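Local coordinates for CREG-like beta-barrel domain-containing protein (Agrobacterium tumefaciens, PDB 3DNH) that is of unknown function but has a CREG-like beta-barrel related to pyridoxamine 5'-phosphate oxidases, and so may bind a flavin, at residues Thr174-Met183 with Thr217-Asp225. Sequence-based numbering, arbitrary orientation.
Sequences TDLSGAEELM and TSIDPDGID
The ring of Pro221, at the tip of a beta-hairpin, pushes into the bend formed by residues 174-183, and no direct hydrogen bond joins the two segments. Pro221 CG sits 3.5 Å from Ala179 CB, tighter than usual for two carbons, and also meets the backbone O of Asp175. Leu176 CD2, at 3.6 Å, and the selenium of selenomethionine Met183, whose chain crosses the proline at about a right angle, both rest against Pro221 CD. Bends at chi2 and chi3 (-39° and -63°) fold that chain back, and Met183 CE ends 3.4 Å from Ile219 O. Leu182 sends its two branches to different targets: CD2 lies 3.6 Å from Pro221 N, against the peptide bond that Asp220 makes with the proline, while CD1 reaches Ile219 CG2. Phe247 of helix 244-254 touches both Leu182 and Ile219.

The other side of the tip is polar. The methyl CG2 of Thr174 touches two carboxylates, 3.7 Å from Asp222 OD2 and slightly farther from Asp220 OD1, while Thr174 OG1 bonds to Arg33. Arg33 also forms a salt bridge with Asp222 OD2, tying both segments to helix 28-38. One water provides a further link, accepting from Asp175 N and donating to Asp222 OD2. Asp220 OD1 takes the N-H of Asp222 on its anti lone pair at 2.9 Å, bracing the turn, and pairs with Arg234 as well; the arginine would be expected to stabilise its negative charge.

Before the helix, a type II turn from Leu176 to Ala179 reverses the chain and puts Ala179 at the N-cap. The contact thus packs a helix N-terminus and its lead-in loop over a beta-hairpin whose tip is closed by an Asx turn, in the small three-stranded antiparallel sheet separate from the barrel.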
ATOM      1  N   THR A 174     -16.335   8.991 -14.534  1.00 39.89           N
ATOM      2  CA  THR A 174     -17.445   9.940 -14.462  1.00 37.54           C
ATOM      3  C   THR A 174     -17.746  10.588 -15.800  1.00 36.45           C
ATOM      4  O   THR A 174     -16.895  11.237 -16.380  1.00 35.85           O
ATOM      5  CB  THR A 174     -17.160  11.045 -13.428  1.00 37.27           C
ATOM      6  OG1 THR A 174     -16.872  10.421 -12.180  1.00 36.73           O
ATOM      7  CG2 THR A 174     -18.361  11.970 -13.298  1.00 37.43           C
ATOM      8  N   ASP A 175     -18.985  10.457 -16.267  1.00 35.89           N
ATOM      9  CA  ASP A 175     -19.354  10.984 -17.564  1.00 35.73           C
ATOM     10  C   ASP A 175     -19.575  12.502 -17.505  1.00 35.45           C
ATOM     11  O   ASP A 175     -20.456  12.987 -16.786  1.00 34.18           O
ATOM     12  CB  ASP A 175     -20.597  10.254 -18.058  1.00 36.16           C
ATOM     13  CG  ASP A 175     -20.950  10.582 -19.500  1.00 37.67           C
ATOM     14  OD1 ASP A 175     -20.266  11.417 -20.144  1.00 38.56           O
ATOM     15  OD2 ASP A 175     -21.923   9.973 -19.994  1.00 40.65           O
ATOM     16  N   LEU A 176     -18.789  13.243 -18.292  1.00 35.60           N
ATOM     17  CA  LEU A 176     -18.847  14.711 -18.275  1.00 36.94           C
ATOM     18  C   LEU A 176     -19.730  15.302 -19.386  1.00 37.73           C
ATOM     19  O   LEU A 176     -20.012  16.495 -19.364  1.00 38.70           O
ATOM     20  CB  LEU A 176     -17.448  15.350 -18.277  1.00 35.87           C
ATOM     21  CG  LEU A 176     -16.415  14.932 -17.185  1.00 37.10           C
ATOM     22  CD1 LEU A 176     -15.102  15.708 -17.322  1.00 42.05           C
ATOM     23  CD2 LEU A 176     -16.930  15.017 -15.778  1.00 34.58           C
ATOM     24  N   SER A 177     -20.151  14.461 -20.340  1.00 39.29           N
ATOM     25  CA  SER A 177     -21.064  14.833 -21.442  1.00 39.41           C
ATOM     26  C   SER A 177     -22.363  15.331 -20.890  1.00 38.81           C
ATOM     27  O   SER A 177     -22.895  14.724 -19.968  1.00 39.39           O
ATOM     28  CB  SER A 177     -21.403  13.610 -22.277  1.00 40.30           C
ATOM     29  OG  SER A 177     -20.226  12.928 -22.591  1.00 44.26           O
ATOM     30  N   GLY A 178     -22.880  16.428 -21.432  1.00 38.00           N
ATOM     31  CA  GLY A 178     -24.148  16.984 -20.942  1.00 36.90           C
ATOM     32  C   GLY A 178     -23.960  17.966 -19.800  1.00 36.94           C
ATOM     33  O   GLY A 178     -24.849  18.762 -19.528  1.00 36.75           O
ATOM     34  N   ALA A 179     -22.791  17.929 -19.161  1.00 35.74           N
ATOM     35  CA  ALA A 179     -22.460  18.766 -17.982  1.00 36.90           C
ATOM     36  C   ALA A 179     -21.422  19.873 -18.225  1.00 37.11           C
ATOM     37  O   ALA A 179     -20.866  20.396 -17.263  1.00 35.89           O
ATOM     38  CB  ALA A 179     -21.976  17.889 -16.822  1.00 34.41           C
ATOM     39  N   GLU A 180     -21.206  20.269 -19.484  1.00 38.00           N
ATOM     40  CA  GLU A 180     -20.212  21.319 -19.777  1.00 39.26           C
ATOM     41  C   GLU A 180     -20.426  22.610 -18.992  1.00 39.46           C
ATOM     42  O   GLU A 180     -19.454  23.232 -18.584  1.00 39.25           O
ATOM     43  CB  GLU A 180     -20.083  21.621 -21.276  1.00 40.40           C
ATOM     44  CG  GLU A 180     -21.283  21.268 -22.132  1.00 43.04           C
ATOM     45  CD  GLU A 180     -21.470  19.767 -22.284  1.00 44.81           C
ATOM     46  OE1 GLU A 180     -22.476  19.262 -21.764  1.00 45.64           O
ATOM     47  OE2 GLU A 180     -20.618  19.092 -22.899  1.00 47.96           O
ATOM     48  N   GLU A 181     -21.688  23.009 -18.771  1.00 39.61           N
ATOM     49  CA  GLU A 181     -21.983  24.196 -17.949  1.00 40.08           C
ATOM     50  C   GLU A 181     -21.427  24.103 -16.519  1.00 39.89           C
ATOM     51  O   GLU A 181     -20.764  25.043 -16.042  1.00 40.80           O
ATOM     52  CB  GLU A 181     -23.491  24.523 -17.937  1.00 40.11           C
ATOM     53  CG  GLU A 181     -23.925  25.136 -16.593  1.00 43.47           C
ATOM     54  CD  GLU A 181     -25.033  26.167 -16.684  1.00 46.41           C
ATOM     55  OE1 GLU A 181     -25.605  26.335 -17.788  1.00 50.62           O
ATOM     56  OE2 GLU A 181     -25.321  26.811 -15.644  1.00 46.82           O
ATOM     57  N   LEU A 182     -21.692  22.990 -15.827  1.00 39.48           N
ATOM     58  CA  LEU A 182     -21.100  22.735 -14.489  1.00 39.31           C
ATOM     59  C   LEU A 182     -19.571  22.735 -14.521  1.00 39.44           C
ATOM     60  O   LEU A 182     -18.900  23.301 -13.652  1.00 38.38           O
ATOM     61  CB  LEU A 182     -21.541  21.355 -13.985  1.00 39.30           C
ATOM     62  CG  LEU A 182     -20.958  20.924 -12.640  1.00 38.15           C
ATOM     63  CD1 LEU A 182     -21.563  21.742 -11.504  1.00 33.34           C
ATOM     64  CD2 LEU A 182     -21.189  19.425 -12.397  1.00 40.22           C
HETATM   65  N   MSE A 183     -19.029  22.053 -15.522  1.00 38.84           N
HETATM   66  CA  MSE A 183     -17.581  21.875 -15.620  1.00 39.22           C
HETATM   67  C   MSE A 183     -16.906  23.212 -15.942  1.00 39.12           C
HETATM   68  O   MSE A 183     -15.815  23.481 -15.451  1.00 38.93           O
HETATM   69  CB  MSE A 183     -17.251  20.780 -16.657  1.00 39.28           C
HETATM   70  CG  MSE A 183     -17.817  19.360 -16.288  1.00 39.80           C
HETATM   71 SE   MSE A 183     -17.698  18.882 -14.333  0.80 50.03          SE
HETATM   72  CE  MSE A 183     -15.771  18.879 -14.042  1.00 43.54           C
ATOM     73  N   THR A 217     -11.650  19.798  -3.614  1.00 40.09           N
ATOM     74  CA  THR A 217     -10.614  19.658  -4.628  1.00 39.19           C
ATOM     75  C   THR A 217     -11.213  19.576  -6.015  1.00 40.01           C
ATOM     76  O   THR A 217     -10.550  19.977  -6.988  1.00 40.47           O
ATOM     77  CB  THR A 217      -9.653  18.453  -4.356  1.00 38.67           C
ATOM     78  OG1 THR A 217     -10.411  17.234  -4.294  1.00 36.42           O
ATOM     79  CG2 THR A 217      -8.937  18.662  -2.998  1.00 39.25           C
ATOM     80  N   SER A 218     -12.456  19.079  -6.122  1.00 40.46           N
ATOM     81  CA  SER A 218     -13.040  18.810  -7.395  1.00 40.62           C
ATOM     82  C   SER A 218     -14.534  18.643  -7.285  1.00 41.47           C
ATOM     83  O   SER A 218     -15.014  17.956  -6.380  1.00 41.94           O
ATOM     84  CB  SER A 218     -12.395  17.538  -8.005  1.00 39.86           C
ATOM     85  OG  SER A 218     -12.694  17.381  -9.368  1.00 41.34           O
ATOM     86  N   ILE A 219     -15.275  19.272  -8.217  1.00 41.47           N
ATOM     87  CA  ILE A 219     -16.742  19.091  -8.342  1.00 40.32           C
ATOM     88  C   ILE A 219     -17.001  18.445  -9.690  1.00 40.31           C
ATOM     89  O   ILE A 219     -16.406  18.854 -10.684  1.00 39.84           O
ATOM     90  CB  ILE A 219     -17.495  20.440  -8.284  1.00 40.39           C
ATOM     91  CG1 ILE A 219     -17.181  21.163  -6.943  1.00 39.41           C
ATOM     92  CG2 ILE A 219     -19.006  20.231  -8.558  1.00 39.89           C
ATOM     93  CD1 ILE A 219     -17.542  22.632  -6.904  1.00 41.51           C
ATOM     94  N   ASP A 220     -17.865  17.430  -9.713  1.00 39.30           N
ATOM     95  CA  ASP A 220     -18.200  16.743 -10.975  1.00 38.73           C
ATOM     96  C   ASP A 220     -19.706  16.435 -10.998  1.00 37.93           C
ATOM     97  O   ASP A 220     -20.411  16.674 -10.000  1.00 37.25           O
ATOM     98  CB  ASP A 220     -17.265  15.509 -11.209  1.00 37.51           C
ATOM     99  CG  ASP A 220     -17.403  14.430 -10.117  1.00 40.93           C
ATOM    100  OD1 ASP A 220     -18.510  13.830 -10.002  1.00 42.23           O
ATOM    101  OD2 ASP A 220     -16.423  14.166  -9.366  1.00 40.91           O
ATOM    102  N   PRO A 221     -20.227  15.951 -12.129  1.00 37.21           N
ATOM    103  CA  PRO A 221     -21.675  15.711 -12.112  1.00 37.75           C
ATOM    104  C   PRO A 221     -22.225  14.764 -11.026  1.00 37.92           C
ATOM    105  O   PRO A 221     -23.426  14.828 -10.699  1.00 38.51           O
ATOM    106  CB  PRO A 221     -21.935  15.118 -13.517  1.00 38.18           C
ATOM    107  CG  PRO A 221     -20.878  15.737 -14.359  1.00 36.94           C
ATOM    108  CD  PRO A 221     -19.646  15.712 -13.473  1.00 36.21           C
ATOM    109  N   ASP A 222     -21.385  13.890 -10.499  1.00 37.98           N
ATOM    110  CA  ASP A 222     -21.839  12.860  -9.550  1.00 39.01           C
ATOM    111  C   ASP A 222     -21.535  13.207  -8.079  1.00 38.51           C
ATOM    112  O   ASP A 222     -22.103  12.604  -7.135  1.00 37.46           O
ATOM    113  CB  ASP A 222     -21.204  11.502  -9.909  1.00 38.35           C
ATOM    114  CG  ASP A 222     -21.768  10.912 -11.196  1.00 39.07           C
ATOM    115  OD1 ASP A 222     -22.876  11.314 -11.622  1.00 39.95           O
ATOM    116  OD2 ASP A 222     -21.086  10.045 -11.782  1.00 42.67           O
ATOM    117  N   GLY A 223     -20.697  14.214  -7.885  1.00 37.64           N
ATOM    118  CA  GLY A 223     -20.397  14.666  -6.521  1.00 38.70           C
ATOM    119  C   GLY A 223     -19.146  15.509  -6.387  1.00 39.35           C
ATOM    120  O   GLY A 223     -18.689  16.112  -7.354  1.00 39.63           O
ATOM    121  N   ILE A 224     -18.575  15.512  -5.181  1.00 39.81           N
ATOM    122  CA  ILE A 224     -17.571  16.483  -4.808  1.00 40.03           C
ATOM    123  C   ILE A 224     -16.461  15.750  -4.069  1.00 40.65           C
ATOM    124  O   ILE A 224     -16.734  15.005  -3.099  1.00 41.65           O
ATOM    125  CB  ILE A 224     -18.161  17.595  -3.832  1.00 39.93           C
ATOM    126  CG1 ILE A 224     -19.368  18.336  -4.453  1.00 38.13           C
ATOM    127  CG2 ILE A 224     -16.989  18.588  -3.391  1.00 38.68           C
ATOM    128  CD1 ILE A 224     -20.237  19.185  -3.423  1.00 40.00           C
ATOM    129  N   ASP A 225     -15.217  15.992  -4.477  1.00 39.32           N
ATOM    130  CA  ASP A 225     -14.114  15.360  -3.812  1.00 39.52           C
ATOM    131  C   ASP A 225     -13.592  16.385  -2.875  1.00 38.95           C
ATOM    132  O   ASP A 225     -13.509  17.562  -3.252  1.00 38.85           O
ATOM    133  CB  ASP A 225     -13.028  14.961  -4.804  1.00 39.17           C
ATOM    134  CG  ASP A 225     -13.351  13.636  -5.544  1.00 42.76           C
ATOM    135  OD1 ASP A 225     -14.324  12.931  -5.226  1.00 47.48           O
ATOM    136  OD2 ASP A 225     -12.591  13.301  -6.438  1.00 44.98           O
TER
HETATM  137  O   HOH W   1     -21.122   9.267 -14.666  1.00 37.57           O